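Flavin reductase domain protein, FMN-binding (Shewanella baltica, PDB 3HMZ) binds flavin mononucleotide in a flavin reductase-like domain and is probably an NAD(P)-dependent flavoprotein oxidoreductase of the flavoredoxin family. Local coordinates at residues 33-44 with 115-126; 57-66 with 144-154. All coordinates share one frame; numbering follows the deposited sequence.

Interaction 1. Residues 33-44 with 115-126; sequences LVSARSQGIDNV and LFEMAGHDLPFV. With FMN (flavin mononucleotide), chain B.
The hairpin 33-44 of the main antiparallel sheet packs one face against a separate two-stranded hairpin, 115-126, through a salt-bridge network round Arg37 and an apolar strip beside it. Arginine suits this place because its flat guanidinium can serve three carboxylates round its rim. Its side chain leaves the strand with CG anti to the backbone N (chi1 -178°) and bends at chi3, which turns the group back beside its hairpin neighbour Asp42. NE meets the syn lone pair of Asp42 OD1 at 2.7 Å in an almost straight bond. From the other hairpin, Glu117 OE2 takes both NH1 (2.8 Å) and NH2 of Arg37, while Asp122 OD1 lies in the guanidinium plane, 2.7 Å from NH1. With rotation fixed from three sides, the arginine probably also offsets the mutual repulsion of the acids.

In the flavin reductase-like domain, 33-44 reverses through a type I' beta turn from Ser38 to Ile41, and Asn43, pointing away from this contact, gives ND2 to FMN O1P. Pro124 presses its ring on Asp42, CG to OD1 3.4 Å, and its carbonyl O receives Ser35 OG at 2.7 Å; Gln83 also bonds that hydroxyl. Farther in, where branched aliphatic side chains suit the buried interface, Val44 CG2 and Val126 CG2 meet tip to tip at 3.8 Å, and the side chains of Leu33 and Val126 cross at about a right angle, CD1 against CG1.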
loop_
_atom_site.group_PDB
_atom_site.type_symbol
_atom_site.label_atom_id
_atom_site.label_comp_id
_atom_site.label_asym_id
_atom_site.label_seq_id
_atom_site.Cartn_x
_atom_site.Cartn_y
_atom_site.Cartn_z
ATOM N N LEU A 33 -0.380 -0.491 -12.080
ATOM C CA LEU A 33 0.196 0.104 -13.300
ATOM C C LEU A 33 -0.302 1.547 -13.359
ATOM O O LEU A 33 -1.472 1.825 -13.132
ATOM C CB LEU A 33 -0.188 -0.648 -14.574
ATOM C CG LEU A 33 -0.001 -2.149 -14.530
ATOM C CD1 LEU A 33 -0.514 -2.727 -15.856
ATOM C CD2 LEU A 33 1.417 -2.577 -14.217
ATOM N N VAL A 34 0.614 2.460 -13.646
ATOM C CA VAL A 34 0.323 3.888 -13.831
ATOM C C VAL A 34 0.392 4.145 -15.330
ATOM O O VAL A 34 1.396 3.850 -15.981
ATOM C CB VAL A 34 1.345 4.809 -13.109
ATOM C CG1 VAL A 34 0.927 6.305 -13.229
ATOM C CG2 VAL A 34 1.543 4.345 -11.632
ATOM N N SER A 35 -0.698 4.638 -15.895
ATOM C CA SER A 35 -0.693 5.029 -17.316
ATOM C C SER A 35 -1.049 6.488 -17.501
ATOM O O SER A 35 -1.820 7.074 -16.727
ATOM C CB SER A 35 -1.605 4.120 -18.111
ATOM O OG SER A 35 -2.940 4.238 -17.655
ATOM N N ALA A 36 -0.538 7.053 -18.599
ATOM C CA ALA A 36 -0.738 8.468 -18.876
ATOM C C ALA A 36 -0.513 8.731 -20.353
ATOM O O ALA A 36 0.114 7.919 -21.042
ATOM C CB ALA A 36 0.206 9.353 -17.986
ATOM N N ARG A 37 -1.034 9.872 -20.784
ATOM C CA ARG A 37 -0.932 10.339 -22.147
ATOM C C ARG A 37 -0.437 11.783 -22.196
ATOM O O ARG A 37 -0.886 12.620 -21.424
ATOM C CB ARG A 37 -2.308 10.280 -22.769
ATOM C CG ARG A 37 -2.381 10.689 -24.253
ATOM C CD ARG A 37 -3.791 10.474 -24.744
ATOM N NE ARG A 37 -4.062 9.033 -24.870
ATOM C CZ ARG A 37 -5.219 8.464 -25.185
ATOM N NH1 ARG A 37 -6.317 9.161 -25.412
ATOM N NH2 ARG A 37 -5.262 7.145 -25.289
ATOM N N SER A 38 0.450 12.064 -23.141
ATOM C CA SER A 38 0.900 13.451 -23.342
ATOM C C SER A 38 1.172 13.629 -24.831
ATOM O O SER A 38 1.909 12.830 -25.425
ATOM C CB SER A 38 2.134 13.776 -22.548
ATOM O OG SER A 38 2.440 15.181 -22.680
ATOM N N GLN A 39 0.543 14.664 -25.398
ATOM C CA GLN A 39 0.673 15.015 -26.815
ATOM C C GLN A 39 0.470 13.772 -27.699
ATOM O O GLN A 39 1.231 13.475 -28.630
ATOM C CB GLN A 39 1.990 15.773 -27.044
ATOM C CG GLN A 39 1.991 17.117 -26.334
ATOM C CD GLN A 39 0.801 17.985 -26.730
ATOM O OE1 GLN A 39 0.158 18.611 -25.886
ATOM N NE2 GLN A 39 0.483 17.995 -28.019
ATOM N N GLY A 40 -0.583 13.025 -27.353
ATOM C CA GLY A 40 -0.964 11.819 -28.076
ATOM C C GLY A 40 -0.154 10.554 -27.910
ATOM O O GLY A 40 -0.457 9.560 -28.571
ATOM N N ILE A 41 0.842 10.569 -27.039
ATOM C CA ILE A 41 1.705 9.426 -26.807
ATOM C C ILE A 41 1.303 8.855 -25.441
ATOM O O ILE A 41 1.143 9.592 -24.478
ATOM C CB ILE A 41 3.206 9.814 -26.752
ATOM C CG1 ILE A 41 3.629 10.578 -28.046
ATOM C CG2 ILE A 41 4.058 8.569 -26.514
ATOM C CD1 ILE A 41 3.517 9.718 -29.299
ATOM N N ASP A 42 1.165 7.550 -25.390
ATOM C CA ASP A 42 0.778 6.820 -24.175
ATOM C C ASP A 42 1.971 6.143 -23.536
ATOM O O ASP A 42 2.941 5.763 -24.193
ATOM C CB ASP A 42 -0.280 5.760 -24.536
ATOM C CG ASP A 42 -1.601 6.366 -24.949
ATOM O OD1 ASP A 42 -2.022 7.343 -24.330
ATOM O OD2 ASP A 42 -2.273 5.837 -25.855
ATOM N N ASN A 43 1.873 5.955 -22.225
ATOM C CA ASN A 43 2.867 5.220 -21.512
ATOM C C ASN A 43 2.251 4.508 -20.313
ATOM O O ASN A 43 1.182 4.879 -19.844
ATOM C CB ASN A 43 4.023 6.085 -21.024
ATOM C CG ASN A 43 5.279 5.292 -20.767
ATOM O OD1 ASN A 43 5.447 4.173 -21.261
ATOM N ND2 ASN A 43 6.191 5.883 -19.993
ATOM N N VAL A 44 2.935 3.457 -19.896
ATOM C CA VAL A 44 2.558 2.660 -18.735
ATOM C C VAL A 44 3.868 2.310 -17.984
ATOM O O VAL A 44 4.845 1.916 -18.597
ATOM C CB VAL A 44 1.827 1.345 -19.144
ATOM C CG1 VAL A 44 1.426 0.504 -17.879
ATOM C CG2 VAL A 44 0.638 1.610 -20.100
ATOM N N LEU A 115 -3.911 -1.369 -24.880
ATOM C CA LEU A 115 -4.616 -0.240 -24.311
ATOM C C LEU A 115 -6.048 -0.093 -24.875
ATOM O O LEU A 115 -6.346 -0.495 -26.011
ATOM C CB LEU A 115 -3.885 1.077 -24.595
ATOM C CG LEU A 115 -2.473 1.171 -24.025
ATOM C CD1 LEU A 115 -1.815 2.456 -24.501
ATOM C CD2 LEU A 115 -2.477 1.057 -22.494
ATOM N N PHE A 116 -6.906 0.531 -24.081
ATOM C CA PHE A 116 -8.247 0.907 -24.493
ATOM C C PHE A 116 -8.620 2.233 -23.883
ATOM O O PHE A 116 -7.919 2.749 -23.015
ATOM C CB PHE A 116 -9.275 -0.182 -24.157
ATOM C CG PHE A 116 -9.559 -0.382 -22.661
ATOM C CD1 PHE A 116 -8.740 -1.144 -21.853
ATOM C CD2 PHE A 116 -10.668 0.210 -22.069
ATOM C CE1 PHE A 116 -9.025 -1.333 -20.492
ATOM C CE2 PHE A 116 -10.980 0.027 -20.727
ATOM C CZ PHE A 116 -10.142 -0.760 -19.928
ATOM N N GLU A 117 -9.724 2.789 -24.350
ATOM C CA GLU A 117 -10.249 4.074 -23.863
ATOM C C GLU A 117 -11.612 3.863 -23.243
ATOM O O GLU A 117 -12.371 2.977 -23.661
ATOM C CB GLU A 117 -10.313 5.081 -24.982
ATOM C CG GLU A 117 -8.904 5.480 -25.441
ATOM C CD GLU A 117 -8.888 6.531 -26.521
ATOM O OE1 GLU A 117 -9.900 6.703 -27.222
ATOM O OE2 GLU A 117 -7.818 7.132 -26.717
HETATM N N MSE A 118 -11.946 4.706 -22.275
HETATM C CA MSE A 118 -13.179 4.494 -21.514
HETATM C C MSE A 118 -13.793 5.740 -20.980
HETATM O O MSE A 118 -13.062 6.574 -20.511
HETATM C CB MSE A 118 -12.815 3.620 -20.262
HETATM C CG MSE A 118 -13.902 2.706 -19.982
HETATM SE SE MSE A 118 -13.976 1.504 -18.595
HETATM C CE MSE A 118 -12.266 1.542 -17.710
ATOM N N ALA A 119 -15.134 5.832 -21.028
ATOM C CA ALA A 119 -15.910 6.945 -20.436
ATOM C C ALA A 119 -15.576 8.374 -20.942
ATOM O O ALA A 119 -15.628 9.317 -20.152
ATOM C CB ALA A 119 -15.807 6.846 -18.893
ATOM N N GLY A 120 -15.243 8.534 -22.228
ATOM C CA GLY A 120 -14.834 9.837 -22.812
ATOM C C GLY A 120 -13.537 10.516 -22.307
ATOM O O GLY A 120 -13.254 11.659 -22.673
ATOM N N HIS A 121 -12.740 9.830 -21.492
ATOM C CA HIS A 121 -11.472 10.348 -20.970
ATOM C C HIS A 121 -10.418 10.316 -22.069
ATOM O O HIS A 121 -10.429 9.412 -22.916
ATOM C CB HIS A 121 -11.001 9.437 -19.807
ATOM C CG HIS A 121 -11.886 9.513 -18.605
ATOM N ND1 HIS A 121 -11.827 10.571 -17.731
ATOM C CD2 HIS A 121 -12.902 8.730 -18.176
ATOM C CE1 HIS A 121 -12.734 10.406 -16.781
ATOM N NE2 HIS A 121 -13.417 9.309 -17.040
ATOM N N ASP A 122 -9.483 11.245 -22.042
ATOM C CA ASP A 122 -8.387 11.247 -22.986
ATOM C C ASP A 122 -7.237 10.536 -22.305
ATOM O O ASP A 122 -6.155 11.086 -22.103
ATOM C CB ASP A 122 -8.033 12.685 -23.368
ATOM C CG ASP A 122 -7.053 12.758 -24.518
ATOM O OD1 ASP A 122 -6.961 11.803 -25.327
ATOM O OD2 ASP A 122 -6.359 13.795 -24.600
ATOM N N LEU A 123 -7.500 9.270 -21.955
ATOM C CA LEU A 123 -6.580 8.463 -21.194
ATOM C C LEU A 123 -6.458 7.038 -21.693
ATOM O O LEU A 123 -7.428 6.478 -22.166
ATOM C CB LEU A 123 -7.038 8.367 -19.721
ATOM C CG LEU A 123 -6.867 9.623 -18.861
ATOM C CD1 LEU A 123 -7.670 9.567 -17.560
ATOM C CD2 LEU A 123 -5.394 9.924 -18.661
ATOM N N PRO A 124 -5.266 6.450 -21.518
ATOM C CA PRO A 124 -5.067 5.039 -21.839
ATOM C C PRO A 124 -5.330 4.153 -20.619
ATOM O O PRO A 124 -4.808 4.432 -19.528
ATOM C CB PRO A 124 -3.591 4.978 -22.205
ATOM C CG PRO A 124 -2.947 6.052 -21.357
ATOM C CD PRO A 124 -3.992 7.076 -21.102
ATOM N N PHE A 125 -6.139 3.124 -20.813
ATOM C CA PHE A 125 -6.435 2.122 -19.802
ATOM C C PHE A 125 -5.803 0.789 -20.271
ATOM O O PHE A 125 -5.849 0.468 -21.479
ATOM C CB PHE A 125 -7.935 1.933 -19.656
ATOM C CG PHE A 125 -8.649 3.119 -19.065
ATOM C CD1 PHE A 125 -8.913 4.248 -19.816
ATOM C CD2 PHE A 125 -9.063 3.094 -17.753
ATOM C CE1 PHE A 125 -9.586 5.330 -19.246
ATOM C CE2 PHE A 125 -9.759 4.140 -17.199
ATOM C CZ PHE A 125 -10.017 5.289 -17.963
ATOM N N VAL A 126 -5.266 0.005 -19.341
ATOM C CA VAL A 126 -4.604 -1.251 -19.680
ATOM C C VAL A 126 -5.600 -2.406 -19.689
ATOM O O VAL A 126 -6.228 -2.709 -18.683
ATOM C CB VAL A 126 -3.396 -1.530 -18.770
ATOM C CG1 VAL A 126 -2.741 -2.865 -19.127
ATOM C CG2 VAL A 126 -2.376 -0.335 -18.790
HETATM N N1 FMN B . 8.928 3.592 -9.953
HETATM C C2 FMN B . 8.390 4.644 -9.250
HETATM O O2 FMN B . 8.715 5.792 -9.550
HETATM N N3 FMN B . 7.477 4.384 -8.246
HETATM C C4 FMN B . 7.105 3.125 -7.886
HETATM O O4 FMN B . 6.285 2.981 -6.940
HETATM C C4A FMN B . 7.678 2.061 -8.599
HETATM N N5 FMN B . 7.340 0.751 -8.311
HETATM C C5A FMN B . 7.730 -0.307 -9.119
HETATM C C6 FMN B . 7.228 -1.602 -8.916
HETATM C C7 FMN B . 7.635 -2.668 -9.711
HETATM C C7M FMN B . 7.075 -4.039 -9.494
HETATM C C8 FMN B . 8.566 -2.439 -10.727
HETATM C C8M FMN B . 9.049 -3.569 -11.615
HETATM C C9 FMN B . 9.045 -1.151 -10.922
HETATM C C9A FMN B . 8.662 -0.064 -10.151
HETATM N N10 FMN B . 9.122 1.235 -10.347
HETATM C C10 FMN B . 8.587 2.295 -9.633
HETATM C "C1'" FMN B . 10.025 1.588 -11.498
HETATM C "C2'" FMN B . 9.313 2.107 -12.755
HETATM O "O2'" FMN B . 8.151 1.325 -13.079
HETATM C "C3'" FMN B . 10.348 2.053 -13.872
HETATM O "O3'" FMN B . 11.387 2.984 -13.580
HETATM C "C4'" FMN B . 9.755 2.216 -15.286
HETATM O "O4'" FMN B . 10.716 1.691 -16.197
HETATM C "C5'" FMN B . 9.420 3.645 -15.663
HETATM O "O5'" FMN B . 8.957 3.631 -17.015
HETATM P P FMN B . 8.836 4.998 -17.838
HETATM O O1P FMN B . 8.524 4.519 -19.245
HETATM O O2P FMN B . 7.773 5.873 -17.236
HETATM O O3P FMN B . 10.164 5.706 -17.761
#

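Interaction 2. Residues 57-66 with 144-154; sequences PPKLTVVLDK and QLQYDLFIAEV. With FMN (flavin mononucleotide), chain B; EDO (1,2-ethanediol), chain I.
Strands 58-63 and 149-154 are antiparallel neighbours in the main sheet, and the end of their pairing borders the flavin pocket. Leu60 with Ala152 and Val62 with Phe150 are hydrogen-bonded pairs, each joined by two N-H...O=C bonds; Val154 N to Pro58 O and Leu64 N to Asp148 O extend the pattern at its two ends. Proline is tolerated at position 58 because this pairing uses its carbonyl and not an N-H, while its ring CG rests 3.7 Å from Val154 CB.

On the face carrying Leu60 and Val62, Leu60 and Val154 cross at about a right angle, CD2 3.8 Å from CG2. Leu64 sets CD1 over the Phe150 ring in a CH-pi contact, 3.9 Å from the centroid and 16° off its normal; Gln144 CG lies over the opposite face, toward its rim. Phenylalanine thus offers two flat sides for aliphatic groups to grip. On the other face, Thr61 CG2 and Ile151 CG1 lie side by side, and Leu149 and Ile151 reach the second subunit.

In the FMN-binding split beta-barrel expected of this family, the end of the strand and the loop after it supply backbone groups to the flavin: Val63 O accepts from FMN N3 (2.8 Å) and Asp65 N donates to FMN O2 (2.8 Å). Beyond it, helix 141-147 gives way to Asp148, which has positive phi. Its OD1 forms a salt bridge with Lys66 NZ (2.8 Å) and another with Arg71. The long lysine chain, bent at chi4 (72°), also carries NZ to Leu145 O at 2.7 Å, tying the helix end to the residues after the strand.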
loop_
_atom_site.group_PDB
_atom_site.type_symbol
_atom_site.label_atom_id
_atom_site.label_comp_id
_atom_site.label_asym_id
_atom_site.label_seq_id
_atom_site.Cartn_x
_atom_site.Cartn_y
_atom_site.Cartn_z
ATOM N N PRO A 57 -14.671 12.659 -1.449
ATOM C CA PRO A 57 -14.375 12.053 -2.751
ATOM C C PRO A 57 -13.046 11.301 -2.659
ATOM O O PRO A 57 -12.166 11.703 -1.893
ATOM C CB PRO A 57 -14.307 13.248 -3.698
ATOM C CG PRO A 57 -14.044 14.409 -2.849
ATOM C CD PRO A 57 -14.721 14.137 -1.547
ATOM N N PRO A 58 -12.920 10.176 -3.393
ATOM C CA PRO A 58 -11.674 9.433 -3.315
ATOM C C PRO A 58 -10.430 10.188 -3.778
ATOM O O PRO A 58 -10.480 10.975 -4.727
ATOM C CB PRO A 58 -11.930 8.220 -4.191
ATOM C CG PRO A 58 -13.021 8.671 -5.110
ATOM C CD PRO A 58 -13.881 9.550 -4.291
ATOM N N LYS A 59 -9.313 9.922 -3.110
ATOM C CA LYS A 59 -8.009 10.444 -3.485
ATOM C C LYS A 59 -6.979 9.333 -3.258
ATOM O O LYS A 59 -7.212 8.379 -2.487
ATOM C CB LYS A 59 -7.600 11.668 -2.671
ATOM C CG LYS A 59 -8.561 12.860 -2.737
ATOM C CD LYS A 59 -7.998 14.031 -1.930
ATOM C CE LYS A 59 -8.976 15.225 -1.630
ATOM N NZ LYS A 59 -10.174 15.306 -2.406
ATOM N N LEU A 60 -5.854 9.502 -3.921
ATOM C CA LEU A 60 -4.725 8.595 -3.770
ATOM C C LEU A 60 -3.399 9.315 -3.913
ATOM O O LEU A 60 -3.354 10.483 -4.374
ATOM C CB LEU A 60 -4.876 7.380 -4.712
ATOM C CG LEU A 60 -4.922 7.664 -6.219
ATOM C CD1 LEU A 60 -3.556 8.109 -6.826
ATOM C CD2 LEU A 60 -5.391 6.383 -6.921
ATOM N N THR A 61 -2.361 8.653 -3.421
ATOM C CA THR A 61 -1.007 9.099 -3.578
ATOM C C THR A 61 -0.275 8.125 -4.482
ATOM O O THR A 61 -0.581 6.923 -4.484
ATOM C CB THR A 61 -0.221 9.219 -2.241
ATOM O OG1 THR A 61 -0.258 7.957 -1.551
ATOM C CG2 THR A 61 -0.803 10.357 -1.365
ATOM N N VAL A 62 0.743 8.615 -5.192
ATOM C CA VAL A 62 1.688 7.749 -5.911
ATOM C C VAL A 62 3.062 8.432 -5.915
ATOM O O VAL A 62 3.149 9.663 -6.004
ATOM C CB VAL A 62 1.196 7.348 -7.310
ATOM C CG1 VAL A 62 1.030 8.582 -8.278
ATOM C CG2 VAL A 62 2.076 6.248 -7.864
ATOM N N VAL A 63 4.094 7.639 -5.736
ATOM C CA VAL A 63 5.473 8.100 -5.754
ATOM C C VAL A 63 6.018 7.827 -7.142
ATOM O O VAL A 63 6.011 6.681 -7.611
ATOM C CB VAL A 63 6.310 7.422 -4.674
ATOM C CG1 VAL A 63 7.693 8.033 -4.663
ATOM C CG2 VAL A 63 5.628 7.559 -3.299
ATOM N N LEU A 64 6.485 8.880 -7.817
ATOM C CA LEU A 64 6.987 8.778 -9.196
ATOM C C LEU A 64 8.399 9.328 -9.260
ATOM O O LEU A 64 8.618 10.521 -9.075
ATOM C CB LEU A 64 6.086 9.535 -10.146
ATOM C CG LEU A 64 4.596 9.169 -10.143
ATOM C CD1 LEU A 64 3.782 10.202 -10.968
ATOM C CD2 LEU A 64 4.380 7.752 -10.613
ATOM N N ASP A 65 9.354 8.471 -9.569
ATOM C CA ASP A 65 10.752 8.888 -9.631
ATOM C C ASP A 65 10.951 9.917 -10.757
ATOM O O ASP A 65 10.320 9.842 -11.807
ATOM C CB ASP A 65 11.642 7.688 -9.825
ATOM C CG ASP A 65 13.090 8.012 -9.608
ATOM O OD1 ASP A 65 13.748 8.425 -10.588
ATOM O OD2 ASP A 65 13.569 7.850 -8.455
ATOM N N LYS A 66 11.833 10.881 -10.497
ATOM C CA LYS A 66 12.177 11.905 -11.480
ATOM C C LYS A 66 12.691 11.366 -12.829
ATOM O O LYS A 66 12.627 12.100 -13.808
ATOM C CB LYS A 66 13.220 12.875 -10.891
ATOM C CG LYS A 66 12.636 13.731 -9.796
ATOM C CD LYS A 66 13.642 14.788 -9.313
ATOM C CE LYS A 66 13.070 15.682 -8.235
ATOM N NZ LYS A 66 12.891 15.027 -6.926
ATOM N N GLN A 144 6.027 17.191 -4.795
ATOM C CA GLN A 144 6.524 16.566 -6.023
ATOM C C GLN A 144 8.042 16.691 -6.191
ATOM O O GLN A 144 8.734 15.760 -6.633
ATOM C CB GLN A 144 5.746 17.102 -7.230
ATOM C CG GLN A 144 4.275 16.683 -7.206
ATOM C CD GLN A 144 3.361 17.447 -8.154
ATOM O OE1 GLN A 144 2.177 17.603 -7.869
ATOM N NE2 GLN A 144 3.913 17.943 -9.276
ATOM N N LEU A 145 8.583 17.852 -5.792
ATOM C CA LEU A 145 10.014 18.082 -5.898
ATOM C C LEU A 145 10.809 17.404 -4.788
ATOM O O LEU A 145 11.804 16.690 -5.054
ATOM C CB LEU A 145 10.281 19.606 -5.841
ATOM C CG LEU A 145 11.751 20.026 -6.003
ATOM C CD1 LEU A 145 12.348 19.555 -7.313
ATOM C CD2 LEU A 145 11.843 21.583 -5.831
ATOM N N GLN A 146 10.363 17.629 -3.552
ATOM C CA GLN A 146 11.074 17.127 -2.363
ATOM C C GLN A 146 10.934 15.628 -2.122
ATOM O O GLN A 146 11.887 14.980 -1.737
ATOM C CB GLN A 146 10.629 17.879 -1.106
ATOM C CG GLN A 146 10.915 19.374 -1.158
ATOM C CD GLN A 146 12.365 19.656 -1.402
ATOM O OE1 GLN A 146 13.232 18.951 -0.913
ATOM N NE2 GLN A 146 12.634 20.706 -2.167
ATOM N N TYR A 147 9.735 15.094 -2.381
ATOM C CA TYR A 147 9.425 13.685 -2.091
ATOM C C TYR A 147 8.977 12.870 -3.267
ATOM O O TYR A 147 8.631 11.713 -3.069
ATOM C CB TYR A 147 8.313 13.651 -1.029
ATOM C CG TYR A 147 8.637 14.383 0.254
ATOM C CD1 TYR A 147 9.621 13.905 1.105
ATOM C CD2 TYR A 147 7.925 15.517 0.630
ATOM C CE1 TYR A 147 9.949 14.599 2.279
ATOM C CE2 TYR A 147 8.220 16.199 1.817
ATOM C CZ TYR A 147 9.216 15.715 2.642
ATOM O OH TYR A 147 9.491 16.361 3.839
ATOM N N ASP A 148 8.941 13.422 -4.483
ATOM C CA ASP A 148 8.447 12.633 -5.650
ATOM C C ASP A 148 7.027 12.115 -5.399
ATOM O O ASP A 148 6.616 11.118 -5.954
ATOM C CB ASP A 148 9.431 11.494 -5.990
ATOM C CG ASP A 148 10.799 12.008 -6.341
ATOM O OD1 ASP A 148 10.851 13.139 -6.901
ATOM O OD2 ASP A 148 11.796 11.325 -6.022
ATOM N N LEU A 149 6.263 12.840 -4.591
ATOM C CA LEU A 149 4.948 12.398 -4.092
ATOM C C LEU A 149 3.852 13.180 -4.774
ATOM O O LEU A 149 3.777 14.415 -4.649
ATOM C CB LEU A 149 4.916 12.609 -2.592
ATOM C CG LEU A 149 3.665 12.241 -1.798
ATOM C CD1 LEU A 149 3.356 10.740 -1.990
ATOM C CD2 LEU A 149 3.815 12.627 -0.347
ATOM N N PHE A 150 2.962 12.448 -5.437
ATOM C CA PHE A 150 1.887 12.997 -6.219
ATOM C C PHE A 150 0.559 12.618 -5.601
ATOM O O PHE A 150 0.404 11.491 -5.157
ATOM C CB PHE A 150 1.988 12.473 -7.663
ATOM C CG PHE A 150 3.179 13.011 -8.405
ATOM C CD1 PHE A 150 4.441 12.563 -8.160
ATOM C CD2 PHE A 150 2.999 13.992 -9.381
ATOM C CE1 PHE A 150 5.546 13.098 -8.799
ATOM C CE2 PHE A 150 4.095 14.515 -10.070
ATOM C CZ PHE A 150 5.363 14.088 -9.774
ATOM N N ILE A 151 -0.356 13.570 -5.524
ATOM C CA ILE A 151 -1.711 13.424 -4.991
ATOM C C ILE A 151 -2.698 13.627 -6.108
ATOM O O ILE A 151 -2.569 14.588 -6.889
ATOM C CB ILE A 151 -1.965 14.452 -3.841
ATOM C CG1 ILE A 151 -1.104 14.069 -2.631
ATOM C CG2 ILE A 151 -3.454 14.491 -3.457
ATOM C CD1 ILE A 151 -1.075 15.135 -1.549
ATOM N N ALA A 152 -3.707 12.758 -6.162
ATOM C CA ALA A 152 -4.753 12.916 -7.158
ATOM C C ALA A 152 -6.140 12.640 -6.640
ATOM O O ALA A 152 -6.304 11.830 -5.730
ATOM C CB ALA A 152 -4.494 11.988 -8.393
ATOM N N GLU A 153 -7.121 13.300 -7.255
ATOM C CA GLU A 153 -8.509 12.967 -7.003
ATOM C C GLU A 153 -8.893 11.848 -7.983
ATOM O O GLU A 153 -8.532 11.878 -9.159
ATOM C CB GLU A 153 -9.419 14.185 -7.164
ATOM C CG GLU A 153 -10.901 13.901 -7.276
ATOM C CD GLU A 153 -11.755 15.114 -6.851
ATOM O OE1 GLU A 153 -11.214 16.268 -6.830
ATOM O OE2 GLU A 153 -12.920 14.887 -6.474
ATOM N N VAL A 154 -9.619 10.864 -7.482
ATOM C CA VAL A 154 -10.128 9.766 -8.332
ATOM C C VAL A 154 -11.491 10.274 -8.821
ATOM O O VAL A 154 -12.398 10.588 -8.008
ATOM C CB VAL A 154 -10.257 8.470 -7.551
ATOM C CG1 VAL A 154 -10.992 7.428 -8.393
ATOM C CG2 VAL A 154 -8.861 7.991 -7.108
HETATM N N1 FMN B . 8.928 3.592 -9.953
HETATM C C2 FMN B . 8.390 4.644 -9.250
HETATM O O2 FMN B . 8.715 5.792 -9.550
HETATM N N3 FMN B . 7.477 4.384 -8.246
HETATM C C4 FMN B . 7.105 3.125 -7.886
HETATM O O4 FMN B . 6.285 2.981 -6.940
HETATM C C4A FMN B . 7.678 2.061 -8.599
HETATM N N5 FMN B . 7.340 0.751 -8.311
HETATM C C5A FMN B . 7.730 -0.307 -9.119
HETATM C C6 FMN B . 7.228 -1.602 -8.916
HETATM C C7 FMN B . 7.635 -2.668 -9.711
HETATM C C7M FMN B . 7.075 -4.039 -9.494
HETATM C C8 FMN B . 8.566 -2.439 -10.727
HETATM C C8M FMN B . 9.049 -3.569 -11.615
HETATM C C9 FMN B . 9.045 -1.151 -10.922
HETATM C C9A FMN B . 8.662 -0.064 -10.151
HETATM N N10 FMN B . 9.122 1.235 -10.347
HETATM C C10 FMN B . 8.587 2.295 -9.633
HETATM C "C1'" FMN B . 10.025 1.588 -11.498
HETATM C "C2'" FMN B . 9.313 2.107 -12.755
HETATM O "O2'" FMN B . 8.151 1.325 -13.079
HETATM C "C3'" FMN B . 10.348 2.053 -13.872
HETATM O "O3'" FMN B . 11.387 2.984 -13.580
HETATM C "C4'" FMN B . 9.755 2.216 -15.286
HETATM O "O4'" FMN B . 10.716 1.691 -16.197
HETATM C "C5'" FMN B . 9.420 3.645 -15.663
HETATM O "O5'" FMN B . 8.957 3.631 -17.015
HETATM P P FMN B . 8.836 4.998 -17.838
HETATM O O1P FMN B . 8.524 4.519 -19.245
HETATM O O2P FMN B . 7.773 5.873 -17.236
HETATM O O3P FMN B . 10.164 5.706 -17.761
HETATM C C1 EDO I . 11.135 6.756 -5.904
HETATM O O1 EDO I . 12.162 6.240 -6.759
HETATM C C2 EDO I . 11.229 8.275 -5.854
HETATM O O2 EDO I . 12.060 8.759 -4.790
HETATM O O HOH W 1 13.457 10.880 -8.008
#

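Interaction 1 reaches the main sheet through 33-44 alone, whereas both segments of interaction 2 contribute strands to it; strands 41-55 and 58-63 are neighbours there, and the two contacts touch where Val34 CG2 packs on Val62 CG2. Both combine buried and more exposed parts. Interaction 1 joins two separate hairpins through side chains, with charges toward its turns and aliphatic groups deeper in; interaction 2 is pairing within the sheet, carried by backbone bonds along a largely buried centre, with charged groups at its ends. They also meet different parts of FMN: the hairpin 33-44 reaches the phosphate through an amide side chain, whereas 57-66 reads the ring through main-chain atoms. Interaction 2 alone borders the second subunit.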